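Local structure of CT296 (Chlamydia trachomatis, 3QH6) at residues A27-C32 / E120-G125; E36-L41 / R63-V68; M70-V75 / L148-A153; W124-S129 / Q134-W139. The protein is of unknown function but is structurally similar to Fe(II) 2-oxoglutarate-dependent enzymes. One frame throughout, in Å; residues are numbered along the deposited sequence.

Interaction 1: residues A27-C32 / E120-G125; sequences APVSDC and EKAGWG
Ala27 and Gly123 meet backbone to backbone where the entry to helix 29-42 passes the tight turn that leads into strand 125-128. Ala27 N donates to Gly123 O at 3.1 Å, with an N-H...O angle of 162°; the donor lies in the carbonyl plane, on a lone pair. That carbonyl belongs to a type II turn from Lys121 to Trp124, and Gly123 fills its third position with a positive phi of 81°. Because Gly123 carries no side chain, Ala27 O can come to 3.4 Å from its CA. Two side chains of the helix's first turn close over the bend. Cys32 turns SG back beside its own backbone N (chi1 -64°), which sets the sulfur against Gly123 CA at 3.9 Å. Val29 spreads its branches along Ala122: CG2, beside the backbone N, reaches Ala122 O at 3.6 Å, and CG1 faces Ala122 CB at 4.3 Å. Pro28 is the N-cap residue, and its O receives Cys32 N. Across the turn the long chain of Lys121 folds back over Trp124, laying CD on one face of the indole 3.4 Å above the plane and out toward the rim, in a cation-pi pairing, while Ala122 O sits in plane at the edge of the same ring. One near-straight backbone bond thus carries the polar part of the contact, and the rest is a close fit of small groups, the Cys32 sulfur against the bare Gly123 CA and the Val29 branches against Ala122, so the match depends on shape rather than charge.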
loop_
_atom_site.group_PDB
_atom_site.type_symbol
_atom_site.label_atom_id
_atom_site.label_comp_id
_atom_site.label_asym_id
_atom_site.label_seq_id
_atom_site.Cartn_x
_atom_site.Cartn_y
_atom_site.Cartn_z
ATOM N N ALA A 27 -7.867 3.076 -1.960
ATOM C CA ALA A 27 -7.411 4.187 -2.782
ATOM C C ALA A 27 -8.299 4.267 -4.028
ATOM O O ALA A 27 -8.732 3.224 -4.520
ATOM C CB ALA A 27 -5.965 3.971 -3.175
ATOM N N PRO A 28 -8.572 5.495 -4.532
ATOM C CA PRO A 28 -9.433 5.667 -5.709
ATOM C C PRO A 28 -8.895 4.880 -6.884
ATOM O O PRO A 28 -7.716 4.978 -7.204
ATOM C CB PRO A 28 -9.347 7.168 -6.002
ATOM C CG PRO A 28 -8.927 7.803 -4.721
ATOM C CD PRO A 28 -8.019 6.785 -4.075
ATOM N N VAL A 29 -9.760 4.112 -7.524
ATOM C CA VAL A 29 -9.337 3.235 -8.608
ATOM C C VAL A 29 -8.715 3.991 -9.783
ATOM O O VAL A 29 -7.815 3.472 -10.438
ATOM C CB VAL A 29 -10.518 2.368 -9.089
ATOM C CG1 VAL A 29 -10.242 1.791 -10.487
ATOM C CG2 VAL A 29 -10.808 1.275 -8.067
ATOM N N SER A 30 -9.187 5.215 -10.049
ATOM C CA SER A 30 -8.681 6.018 -11.165
ATOM C C SER A 30 -7.269 6.536 -10.914
ATOM O O SER A 30 -6.450 6.597 -11.824
ATOM C CB SER A 30 -9.621 7.194 -11.448
ATOM O OG SER A 30 -9.992 7.846 -10.243
ATOM N N ASP A 31 -6.986 6.915 -9.674
ATOM C CA ASP A 31 -5.626 7.268 -9.288
ATOM C C ASP A 31 -4.672 6.076 -9.401
ATOM O O ASP A 31 -3.522 6.249 -9.796
ATOM C CB ASP A 31 -5.587 7.811 -7.859
ATOM C CG ASP A 31 -6.238 9.181 -7.746
ATOM O OD1 ASP A 31 -6.357 9.873 -8.791
ATOM O OD2 ASP A 31 -6.624 9.563 -6.618
ATOM N N CYS A 32 -5.134 4.881 -9.053
ATOM C CA CYS A 32 -4.268 3.698 -9.200
ATOM C C CYS A 32 -3.924 3.365 -10.653
ATOM O O CYS A 32 -2.767 3.131 -10.967
ATOM C CB CYS A 32 -4.862 2.474 -8.513
ATOM S SG CYS A 32 -4.995 2.702 -6.759
ATOM N N GLU A 120 -9.265 -6.560 -11.288
ATOM C CA GLU A 120 -10.445 -6.620 -10.437
ATOM C C GLU A 120 -10.248 -5.946 -9.081
ATOM O O GLU A 120 -11.127 -5.220 -8.618
ATOM C CB GLU A 120 -10.855 -8.075 -10.234
ATOM C CG GLU A 120 -12.197 -8.245 -9.565
ATOM C CD GLU A 120 -12.695 -9.672 -9.644
ATOM O OE1 GLU A 120 -13.110 -10.085 -10.751
ATOM O OE2 GLU A 120 -12.661 -10.378 -8.609
ATOM N N LYS A 121 -9.099 -6.177 -8.447
ATOM C CA LYS A 121 -8.857 -5.681 -7.088
ATOM C C LYS A 121 -8.118 -4.348 -7.037
ATOM O O LYS A 121 -7.580 -3.999 -5.990
ATOM C CB LYS A 121 -8.072 -6.715 -6.257
ATOM C CG LYS A 121 -8.801 -8.053 -6.040
ATOM C CD LYS A 121 -10.174 -7.848 -5.432
ATOM C CE LYS A 121 -10.980 -9.145 -5.384
ATOM N NZ LYS A 121 -10.685 -9.963 -4.173
ATOM N N ALA A 122 -8.072 -3.611 -8.147
ATOM C CA ALA A 122 -7.464 -2.286 -8.149
ATOM C C ALA A 122 -7.966 -1.468 -6.951
ATOM O O ALA A 122 -9.133 -1.541 -6.597
ATOM C CB ALA A 122 -7.768 -1.553 -9.469
ATOM N N GLY A 123 -7.086 -0.688 -6.328
ATOM C CA GLY A 123 -7.493 0.138 -5.195
ATOM C C GLY A 123 -7.587 -0.562 -3.840
ATOM O O GLY A 123 -7.669 0.131 -2.821
ATOM N N TRP A 124 -7.602 -1.898 -3.815
ATOM C CA TRP A 124 -7.556 -2.672 -2.548
ATOM C C TRP A 124 -6.165 -2.507 -1.928
ATOM O O TRP A 124 -5.177 -2.466 -2.649
ATOM C CB TRP A 124 -7.814 -4.166 -2.781
ATOM C CG TRP A 124 -9.264 -4.568 -3.081
ATOM C CD1 TRP A 124 -10.078 -4.075 -4.068
ATOM C CD2 TRP A 124 -10.024 -5.577 -2.402
ATOM N NE1 TRP A 124 -11.304 -4.710 -4.037
ATOM C CE2 TRP A 124 -11.296 -5.636 -3.024
ATOM C CE3 TRP A 124 -9.758 -6.433 -1.325
ATOM C CZ2 TRP A 124 -12.299 -6.520 -2.597
ATOM C CZ3 TRP A 124 -10.758 -7.311 -0.901
ATOM C CH2 TRP A 124 -12.017 -7.340 -1.537
ATOM N N GLY A 125 -6.073 -2.370 -0.612
ATOM C CA GLY A 125 -4.755 -2.292 0.010
ATOM C C GLY A 125 -4.665 -3.121 1.279
ATOM O O GLY A 125 -5.640 -3.295 1.988
#

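Interaction 2: residues E36-L41 / R63-V68; sequences EAELKL and RTLPGV
Glu36 OE1, one helical turn ahead of the Leu39 that meets Leu65, is gripped by two hydroxyl oxygens, Thr144 OG1 and Ser118 OG, and so ties helix 29-42 to the loops beyond it. Glu36 O receives Lys40 N at 3.0 Å, part of the regular helical bonding that presents Glu38 and Leu39 to the other segment. The contact itself is wholly apolar and converges on a single methyl. Leu65 points its side chain at the helix, CG beside its own backbone N (chi1 -56°), and pushes CD1 between two neighbours: it lies 3.8 Å from Leu39 CD2, equally near to Leu39 CG, and 3.9 Å from Glu38 CB. The two leucines cross obliquely. Leu39 also rests on Trp97, Val61 and Leu117, so Leu65 covers one flank of a side chain that is otherwise held by the sheet and its loops. Glu38 offers only its aliphatic root; its chain bends at chi2 (-149°), and the exposed carboxylate makes no polar bond to the segment 63-68. Leu65 stands just ahead of helix 66-75, and Val68 within that helix touches Leu35, which carries the contact on along both helices. Two helices lie side by side over one face of an antiparallel sheet here, consistent with a cupin-like fold whose strands are backed by helices, as in Fe(II) 2-oxoglutarate-dependent enzymes.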
loop_
_atom_site.group_PDB
_atom_site.type_symbol
_atom_site.label_atom_id
_atom_site.label_comp_id
_atom_site.label_asym_id
_atom_site.label_seq_id
_atom_site.Cartn_x
_atom_site.Cartn_y
_atom_site.Cartn_z
ATOM N N GLU A 36 -0.257 3.320 -12.550
ATOM C CA GLU A 36 0.200 2.158 -13.283
ATOM C C GLU A 36 0.575 2.482 -14.749
ATOM O O GLU A 36 1.553 1.934 -15.285
ATOM C CB GLU A 36 -0.834 1.031 -13.248
ATOM C CG GLU A 36 -0.159 -0.285 -13.680
ATOM C CD GLU A 36 -1.124 -1.387 -14.051
ATOM O OE1 GLU A 36 -0.886 -2.535 -13.588
ATOM O OE2 GLU A 36 -2.097 -1.107 -14.810
ATOM N N ALA A 37 -0.196 3.348 -15.396
ATOM C CA ALA A 37 0.072 3.686 -16.795
ATOM C C ALA A 37 1.384 4.463 -16.902
ATOM O O ALA A 37 2.171 4.225 -17.808
ATOM C CB ALA A 37 -1.100 4.463 -17.402
ATOM N N GLU A 38 1.640 5.359 -15.953
ATOM C CA GLU A 38 2.906 6.089 -15.913
ATOM C C GLU A 38 4.086 5.174 -15.620
ATOM O O GLU A 38 5.170 5.374 -16.171
ATOM C CB GLU A 38 2.859 7.233 -14.887
ATOM C CG GLU A 38 1.720 8.230 -15.151
ATOM C CD GLU A 38 2.029 9.659 -14.711
ATOM O OE1 GLU A 38 3.212 10.066 -14.710
ATOM O OE2 GLU A 38 1.070 10.387 -14.371
ATOM N N LEU A 39 3.895 4.178 -14.749
ATOM C CA LEU A 39 4.961 3.225 -14.466
ATOM C C LEU A 39 5.269 2.399 -15.722
ATOM O O LEU A 39 6.422 2.095 -15.997
ATOM C CB LEU A 39 4.607 2.300 -13.287
ATOM C CG LEU A 39 4.671 2.927 -11.883
ATOM C CD1 LEU A 39 3.829 2.179 -10.873
ATOM C CD2 LEU A 39 6.112 3.015 -11.408
ATOM N N LYS A 40 4.253 2.028 -16.488
ATOM C CA LYS A 40 4.521 1.239 -17.685
ATOM C C LYS A 40 5.327 2.072 -18.694
ATOM O O LYS A 40 6.222 1.551 -19.354
ATOM C CB LYS A 40 3.230 0.693 -18.294
ATOM C CG LYS A 40 2.669 -0.470 -17.489
ATOM C CD LYS A 40 1.454 -1.103 -18.144
ATOM C CE LYS A 40 0.998 -2.320 -17.364
ATOM N NZ LYS A 40 -0.124 -3.028 -18.032
ATOM N N LEU A 41 5.051 3.371 -18.762
ATOM C CA LEU A 41 5.799 4.279 -19.654
ATOM C C LEU A 41 7.247 4.426 -19.210
ATOM O O LEU A 41 8.176 4.266 -20.003
ATOM C CB LEU A 41 5.162 5.670 -19.687
ATOM C CG LEU A 41 3.842 5.840 -20.442
ATOM C CD1 LEU A 41 3.394 7.289 -20.360
ATOM C CD2 LEU A 41 3.961 5.405 -21.892
ATOM N N ARG A 63 10.603 8.205 -6.310
ATOM C CA ARG A 63 11.619 9.218 -6.648
ATOM C C ARG A 63 11.454 9.704 -8.095
ATOM O O ARG A 63 12.052 10.705 -8.512
ATOM C CB ARG A 63 13.031 8.639 -6.454
ATOM C CG ARG A 63 13.395 8.345 -5.009
ATOM C CD ARG A 63 14.826 7.801 -4.917
ATOM N NE ARG A 63 15.822 8.827 -5.252
ATOM C CZ ARG A 63 16.330 9.698 -4.376
ATOM N NH1 ARG A 63 15.945 9.672 -3.104
ATOM N NH2 ARG A 63 17.232 10.598 -4.761
ATOM N N THR A 64 10.627 9.004 -8.866
ATOM C CA THR A 64 10.512 9.339 -10.289
ATOM C C THR A 64 9.149 9.843 -10.702
ATOM O O THR A 64 9.025 10.566 -11.700
ATOM C CB THR A 64 10.870 8.138 -11.159
ATOM O OG1 THR A 64 12.254 7.815 -10.941
ATOM C CG2 THR A 64 10.642 8.464 -12.640
ATOM N N LEU A 65 8.126 9.476 -9.946
ATOM C CA LEU A 65 6.745 9.852 -10.285
ATOM C C LEU A 65 6.046 10.457 -9.071
ATOM O O LEU A 65 6.040 9.842 -8.002
ATOM C CB LEU A 65 5.961 8.591 -10.689
ATOM C CG LEU A 65 6.542 7.759 -11.828
ATOM C CD1 LEU A 65 5.578 6.648 -12.214
ATOM C CD2 LEU A 65 6.828 8.660 -13.022
ATOM N N PRO A 66 5.375 11.617 -9.242
ATOM C CA PRO A 66 4.764 12.264 -8.087
ATOM C C PRO A 66 3.515 11.516 -7.617
ATOM O O PRO A 66 3.094 11.696 -6.471
ATOM C CB PRO A 66 4.423 13.662 -8.618
ATOM C CG PRO A 66 4.160 13.436 -10.061
ATOM C CD PRO A 66 5.195 12.413 -10.467
ATOM N N GLY A 67 2.961 10.658 -8.472
ATOM C CA GLY A 67 1.728 9.949 -8.159
ATOM C C GLY A 67 1.825 9.059 -6.928
ATOM O O GLY A 67 0.809 8.820 -6.277
ATOM N N VAL A 68 3.023 8.587 -6.589
ATOM C CA VAL A 68 3.145 7.710 -5.432
ATOM C C VAL A 68 2.910 8.500 -4.174
ATOM O O VAL A 68 2.055 8.156 -3.397
ATOM C CB VAL A 68 4.521 7.028 -5.321
ATOM C CG1 VAL A 68 4.524 6.104 -4.074
ATOM C CG2 VAL A 68 4.816 6.270 -6.592
#

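Interaction 3: residues M70-V75 / L148-A153; sequences MIVKRV and LRFSSA
Helix 66-75 lies on one face of the antiparallel sheet, and Val72 is one of the residues through which it meets strand 145-151: a helix-on-sheet core contact in a fold resembling that of Fe(II) 2-oxoglutarate-dependent enzymes. Two strand residues, Leu148 and Phe150, stand on the same face because they are two apart, and Val72 points toward both, meeting Phe150 from the opposite direction. Its CG1, anti to the backbone N (chi1 165°), reaches the edge of the Phe150 ring and stays in the ring plane, 3.8 Å from CE1 and 4.1 Å from CZ. The methyl therefore sits at the rim of the ring rather than over its face. Phe150 turns CG beside its own N (chi1 -67°), which sends the ring away from the strand and into the layer between helix and sheet, where Leu77 and Val113 also touch it. Leu77 and Leu92 pack against Leu148 in turn, extending the apolar layer beyond Val72. Strand alternation turns Arg149, between Leu148 and Phe150, to the other face, where NH1 bonds to Ser112 OG and NH2 to Leu105 O. At the end of the strand Ser151 OG accepts Ala153 N at 3.0 Å, an ST turn that curls the chain as it leaves the sheet. The second branch of Val72 completes the fit: CG2 is shared between the two strand residues, 4.2 Å from Phe150 CZ and 4.2 Å from Leu148 CD1.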
loop_
_atom_site.group_PDB
_atom_site.type_symbol
_atom_site.label_atom_id
_atom_site.label_comp_id
_atom_site.label_asym_id
_atom_site.label_seq_id
_atom_site.Cartn_x
_atom_site.Cartn_y
_atom_site.Cartn_z
ATOM N N MET A 70 1.579 11.275 -3.908
ATOM C CA MET A 70 0.250 11.919 -3.960
ATOM C C MET A 70 -0.819 10.970 -3.441
ATOM O O MET A 70 -1.698 11.373 -2.692
ATOM C CB MET A 70 -0.084 12.387 -5.361
ATOM C CG MET A 70 0.603 13.705 -5.701
ATOM S SD MET A 70 0.404 14.057 -7.440
ATOM C CE MET A 70 -1.375 14.402 -7.475
ATOM N N ILE A 71 -0.720 9.702 -3.818
ATOM C CA ILE A 71 -1.652 8.702 -3.287
ATOM C C ILE A 71 -1.434 8.529 -1.788
ATOM O O ILE A 71 -2.381 8.463 -1.018
ATOM C CB ILE A 71 -1.514 7.371 -4.011
ATOM C CG1 ILE A 71 -2.124 7.492 -5.412
ATOM C CG2 ILE A 71 -2.224 6.256 -3.203
ATOM C CD1 ILE A 71 -2.252 6.181 -6.155
ATOM N N VAL A 72 -0.175 8.460 -1.371
ATOM C CA VAL A 72 0.123 8.245 0.057
ATOM C C VAL A 72 -0.507 9.380 0.857
ATOM O O VAL A 72 -1.199 9.165 1.859
ATOM C CB VAL A 72 1.658 8.228 0.306
ATOM C CG1 VAL A 72 1.960 8.387 1.792
ATOM C CG2 VAL A 72 2.265 6.975 -0.266
ATOM N N LYS A 73 -0.294 10.602 0.389
ATOM C CA LYS A 73 -0.747 11.781 1.130
ATOM C C LYS A 73 -2.260 12.025 1.030
ATOM O O LYS A 73 -2.885 12.439 1.995
ATOM C CB LYS A 73 -0.035 13.023 0.596
ATOM C CG LYS A 73 1.493 12.999 0.785
ATOM C CD LYS A 73 1.849 13.082 2.253
ATOM C CE LYS A 73 3.275 13.548 2.448
ATOM N NZ LYS A 73 4.234 12.444 2.269
ATOM N N ARG A 74 -2.829 11.830 -0.143
ATOM C CA ARG A 74 -4.235 12.177 -0.328
ATOM C C ARG A 74 -5.140 11.083 0.189
ATOM O O ARG A 74 -6.309 11.335 0.478
ATOM C CB ARG A 74 -4.552 12.462 -1.794
ATOM C CG ARG A 74 -3.760 13.651 -2.372
ATOM C CD ARG A 74 -4.001 13.792 -3.867
ATOM N NE ARG A 74 -5.396 14.161 -4.138
ATOM C CZ ARG A 74 -6.048 13.875 -5.252
ATOM N NH1 ARG A 74 -5.457 13.170 -6.198
ATOM N NH2 ARG A 74 -7.303 14.299 -5.413
ATOM N N VAL A 75 -4.618 9.868 0.300
ATOM C CA VAL A 75 -5.406 8.787 0.915
ATOM C C VAL A 75 -5.042 8.676 2.406
ATOM O O VAL A 75 -5.700 7.970 3.150
ATOM C CB VAL A 75 -5.212 7.465 0.149
ATOM C CG1 VAL A 75 -6.042 6.353 0.758
ATOM C CG2 VAL A 75 -5.620 7.683 -1.316
ATOM N N LEU A 148 4.596 -0.322 -0.319
ATOM C CA LEU A 148 5.012 0.959 0.236
ATOM C C LEU A 148 5.526 0.673 1.624
ATOM O O LEU A 148 4.823 0.050 2.401
ATOM C CB LEU A 148 3.786 1.879 0.348
ATOM C CG LEU A 148 3.092 2.165 -0.994
ATOM C CD1 LEU A 148 1.734 2.822 -0.750
ATOM C CD2 LEU A 148 3.987 3.037 -1.857
ATOM N N ARG A 149 6.734 1.122 1.942
ATOM C CA ARG A 149 7.308 0.852 3.238
ATOM C C ARG A 149 7.285 2.106 4.082
ATOM O O ARG A 149 7.871 3.114 3.698
ATOM C CB ARG A 149 8.769 0.376 3.080
ATOM C CG ARG A 149 8.991 -0.729 2.055
ATOM C CD ARG A 149 8.240 -2.016 2.444
ATOM N NE ARG A 149 8.698 -3.120 1.600
ATOM C CZ ARG A 149 8.415 -4.392 1.801
ATOM N NH1 ARG A 149 7.669 -4.740 2.837
ATOM N NH2 ARG A 149 8.906 -5.324 0.973
ATOM N N PHE A 150 6.738 2.025 5.297
ATOM C CA PHE A 150 6.627 3.238 6.124
ATOM C C PHE A 150 7.451 3.107 7.386
ATOM O O PHE A 150 7.382 2.087 8.046
ATOM C CB PHE A 150 5.159 3.516 6.515
ATOM C CG PHE A 150 4.287 3.882 5.355
ATOM C CD1 PHE A 150 4.164 5.205 4.945
ATOM C CD2 PHE A 150 3.626 2.906 4.629
ATOM C CE1 PHE A 150 3.357 5.545 3.824
ATOM C CE2 PHE A 150 2.830 3.254 3.535
ATOM C CZ PHE A 150 2.707 4.560 3.138
ATOM N N SER A 151 8.200 4.151 7.742
ATOM C CA SER A 151 9.113 4.043 8.898
ATOM C C SER A 151 8.937 5.247 9.835
ATOM O O SER A 151 8.705 6.385 9.386
ATOM C CB SER A 151 10.579 3.948 8.423
ATOM O OG SER A 151 11.481 3.849 9.524
ATOM N N SER A 152 9.015 4.985 11.135
ATOM C CA SER A 152 8.979 6.045 12.136
ATOM C C SER A 152 10.408 6.541 12.396
ATOM O O SER A 152 10.624 7.442 13.209
ATOM C CB SER A 152 8.377 5.517 13.442
ATOM O OG SER A 152 9.220 4.506 14.012
ATOM N N ALA A 153 11.384 5.958 11.700
ATOM C CA ALA A 153 12.781 6.340 11.892
ATOM C C ALA A 153 13.073 7.620 11.140
ATOM O O ALA A 153 13.033 8.697 11.728
ATOM C CB ALA A 153 13.725 5.225 11.440
#

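Interaction 4: residues W124-S129 / Q134-W139; sequences WGLFFS and QDVFDW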
loop_
_atom_site.group_PDB
_atom_site.type_symbol
_atom_site.label_atom_id
_atom_site.label_comp_id
_atom_site.label_asym_id
_atom_site.label_seq_id
_atom_site.Cartn_x
_atom_site.Cartn_y
_atom_site.Cartn_z
ATOM N N TRP A 124 -7.602 -1.898 -3.815
ATOM C CA TRP A 124 -7.556 -2.672 -2.548
ATOM C C TRP A 124 -6.165 -2.507 -1.928
ATOM O O TRP A 124 -5.177 -2.466 -2.649
ATOM C CB TRP A 124 -7.814 -4.166 -2.781
ATOM C CG TRP A 124 -9.264 -4.568 -3.081
ATOM C CD1 TRP A 124 -10.078 -4.075 -4.068
ATOM C CD2 TRP A 124 -10.024 -5.577 -2.402
ATOM N NE1 TRP A 124 -11.304 -4.710 -4.037
ATOM C CE2 TRP A 124 -11.296 -5.636 -3.024
ATOM C CE3 TRP A 124 -9.758 -6.433 -1.325
ATOM C CZ2 TRP A 124 -12.299 -6.520 -2.597
ATOM C CZ3 TRP A 124 -10.758 -7.311 -0.901
ATOM C CH2 TRP A 124 -12.017 -7.340 -1.537
ATOM N N GLY A 125 -6.073 -2.370 -0.612
ATOM C CA GLY A 125 -4.755 -2.292 0.010
ATOM C C GLY A 125 -4.665 -3.121 1.279
ATOM O O GLY A 125 -5.640 -3.295 1.988
ATOM N N LEU A 126 -3.476 -3.641 1.555
ATOM C CA LEU A 126 -3.226 -4.476 2.725
ATOM C C LEU A 126 -2.191 -3.786 3.600
ATOM O O LEU A 126 -1.091 -3.507 3.113
ATOM C CB LEU A 126 -2.709 -5.873 2.269
ATOM C CG LEU A 126 -2.271 -6.892 3.345
ATOM C CD1 LEU A 126 -3.470 -7.359 4.184
ATOM C CD2 LEU A 126 -1.577 -8.102 2.727
ATOM N N PHE A 127 -2.534 -3.453 4.850
ATOM C CA PHE A 127 -1.527 -2.973 5.792
ATOM C C PHE A 127 -0.972 -4.212 6.490
ATOM O O PHE A 127 -1.745 -5.066 6.901
ATOM C CB PHE A 127 -2.105 -2.105 6.889
ATOM C CG PHE A 127 -2.632 -0.760 6.410
ATOM C CD1 PHE A 127 -3.898 -0.671 5.835
ATOM C CD2 PHE A 127 -1.873 0.400 6.592
ATOM C CE1 PHE A 127 -4.425 0.570 5.435
ATOM C CE2 PHE A 127 -2.383 1.660 6.182
ATOM C CZ PHE A 127 -3.641 1.742 5.598
ATOM N N PHE A 128 0.337 -4.296 6.690
ATOM C CA PHE A 128 0.880 -5.443 7.402
ATOM C C PHE A 128 2.262 -5.110 7.928
ATOM O O PHE A 128 2.883 -4.155 7.481
ATOM C CB PHE A 128 0.987 -6.672 6.466
ATOM C CG PHE A 128 1.987 -6.504 5.309
ATOM C CD1 PHE A 128 3.271 -7.039 5.394
ATOM C CD2 PHE A 128 1.620 -5.836 4.139
ATOM C CE1 PHE A 128 4.174 -6.895 4.347
ATOM C CE2 PHE A 128 2.514 -5.674 3.086
ATOM C CZ PHE A 128 3.798 -6.206 3.187
ATOM N N SER A 129 2.783 -5.914 8.853
ATOM C CA SER A 129 4.176 -5.728 9.201
ATOM C C SER A 129 4.915 -7.035 9.059
ATOM O O SER A 129 4.319 -8.085 9.061
ATOM C CB SER A 129 4.342 -5.096 10.592
ATOM O OG SER A 129 4.306 -6.041 11.618
ATOM N N GLN A 134 0.675 -14.801 3.732
ATOM C CA GLN A 134 0.202 -15.757 2.749
ATOM C C GLN A 134 -1.295 -16.003 2.914
ATOM O O GLN A 134 -1.832 -15.972 4.028
ATOM C CB GLN A 134 0.999 -17.063 2.869
ATOM C CG GLN A 134 2.497 -16.887 2.604
ATOM C CD GLN A 134 2.791 -16.313 1.223
ATOM O OE1 GLN A 134 3.263 -15.178 1.086
ATOM N NE2 GLN A 134 2.513 -17.099 0.194
ATOM N N ASP A 135 -1.964 -16.221 1.788
ATOM C CA ASP A 135 -3.389 -16.525 1.773
ATOM C C ASP A 135 -4.240 -15.401 2.359
ATOM O O ASP A 135 -5.222 -15.664 3.050
ATOM C CB ASP A 135 -3.667 -17.833 2.523
ATOM N N VAL A 136 -3.856 -14.152 2.095
ATOM C CA VAL A 136 -4.683 -13.004 2.462
ATOM C C VAL A 136 -5.062 -12.213 1.200
ATOM O O VAL A 136 -6.221 -11.846 1.020
ATOM C CB VAL A 136 -3.985 -12.083 3.511
ATOM C CG1 VAL A 136 -4.789 -10.816 3.744
ATOM C CG2 VAL A 136 -3.796 -12.825 4.830
ATOM N N PHE A 137 -4.087 -11.948 0.323
ATOM C CA PHE A 137 -4.368 -11.157 -0.877
ATOM C C PHE A 137 -3.468 -11.515 -2.054
ATOM O O PHE A 137 -2.251 -11.685 -1.906
ATOM C CB PHE A 137 -4.224 -9.650 -0.581
ATOM C CG PHE A 137 -4.565 -8.772 -1.768
ATOM C CD1 PHE A 137 -5.884 -8.565 -2.135
ATOM C CD2 PHE A 137 -3.564 -8.174 -2.526
ATOM C CE1 PHE A 137 -6.202 -7.771 -3.247
ATOM C CE2 PHE A 137 -3.873 -7.382 -3.647
ATOM C CZ PHE A 137 -5.204 -7.181 -4.000
ATOM N N ASP A 138 -4.070 -11.585 -3.227
ATOM C CA ASP A 138 -3.311 -11.806 -4.444
ATOM C C ASP A 138 -4.081 -11.247 -5.640
ATOM O O ASP A 138 -5.290 -10.982 -5.552
ATOM C CB ASP A 138 -3.022 -13.297 -4.634
ATOM C CG ASP A 138 -1.665 -13.557 -5.291
ATOM O OD1 ASP A 138 -1.138 -12.658 -5.987
ATOM O OD2 ASP A 138 -1.116 -14.666 -5.106
ATOM N N TRP A 139 -3.369 -11.068 -6.752
ATOM C CA TRP A 139 -3.922 -10.463 -7.963
ATOM C C TRP A 139 -3.522 -11.282 -9.196
ATOM O O TRP A 139 -2.556 -12.029 -9.155
ATOM C CB TRP A 139 -3.428 -9.012 -8.087
ATOM C CG TRP A 139 -1.898 -8.849 -8.085
ATOM C CD1 TRP A 139 -1.089 -8.726 -9.180
ATOM C CD2 TRP A 139 -1.028 -8.764 -6.935
ATOM N NE1 TRP A 139 0.228 -8.586 -8.786
ATOM C CE2 TRP A 139 0.289 -8.606 -7.418
ATOM C CE3 TRP A 139 -1.239 -8.819 -5.548
ATOM C CZ2 TRP A 139 1.398 -8.502 -6.564
ATOM C CZ3 TRP A 139 -0.130 -8.721 -4.698
ATOM C CH2 TRP A 139 1.166 -8.560 -5.213
#
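Strand 125-128 of the antiparallel sheet is covered, on the face turned from helices 66-75 and 77-85, by the loop that follows it, and Leu126 and Val136 make the closest approach. Leu126 swings CG anti to its backbone N (chi1 175°) and brings CD1 to 3.7 Å from Val136 CG1; the two side chains cross at about a right angle. Tyr132 and Pro133 also touch Leu126, so the loop wraps it from more than one point, and Phe137 O is hydrogen-bonded to Tyr132 OH, a bond within the loop. Phe137 takes the next place. Its ring is carried well out from the loop, CG anti to N (chi1 -177°), and lodges by Trp124, where Phe137 CE1 is 4.0 Å and CZ 4.2 Å from Trp124 CB, the carbon that bears the indole. The approach is oblique, made at the CB. Further along, hydrogen bonds appear: Asp138 OD1 accepts Trp139 N at 2.8 Å, on the anti side, tilted 22° out of the carboxylate plane, and Trp139 NE1 bonds to Gln99 O. No hydrogen bond joins segments 124-129 and 134-139, so apolar contacts of Val136 and Phe137 make the cover, while the directional bonds named here go to the loop's own residues and to Gln99.

Overall arrangement
Interactions 1 and 3 are the buried ones, and 2 and 4 are only partly so. Helix 29-42 serves interactions 1 and 2, and helix 66-75 serves 2 and 3; the two helices also meet directly, Pro28 CD lying 3.8 Å from Val75 CG2. All this belongs to the helical side of the sheet, while interaction 4 covers the other face, its centre about 17 Å from that of interaction 3. Interactions 1 and 4 share Trp124 and Gly125, and Lys121 CB touches Phe137 CZ at 3.7 Å. Chemically, interaction 1 alone has a hydrogen bond between its segments; interaction 2 is purely aliphatic, while 3 and 4 add an aromatic ring.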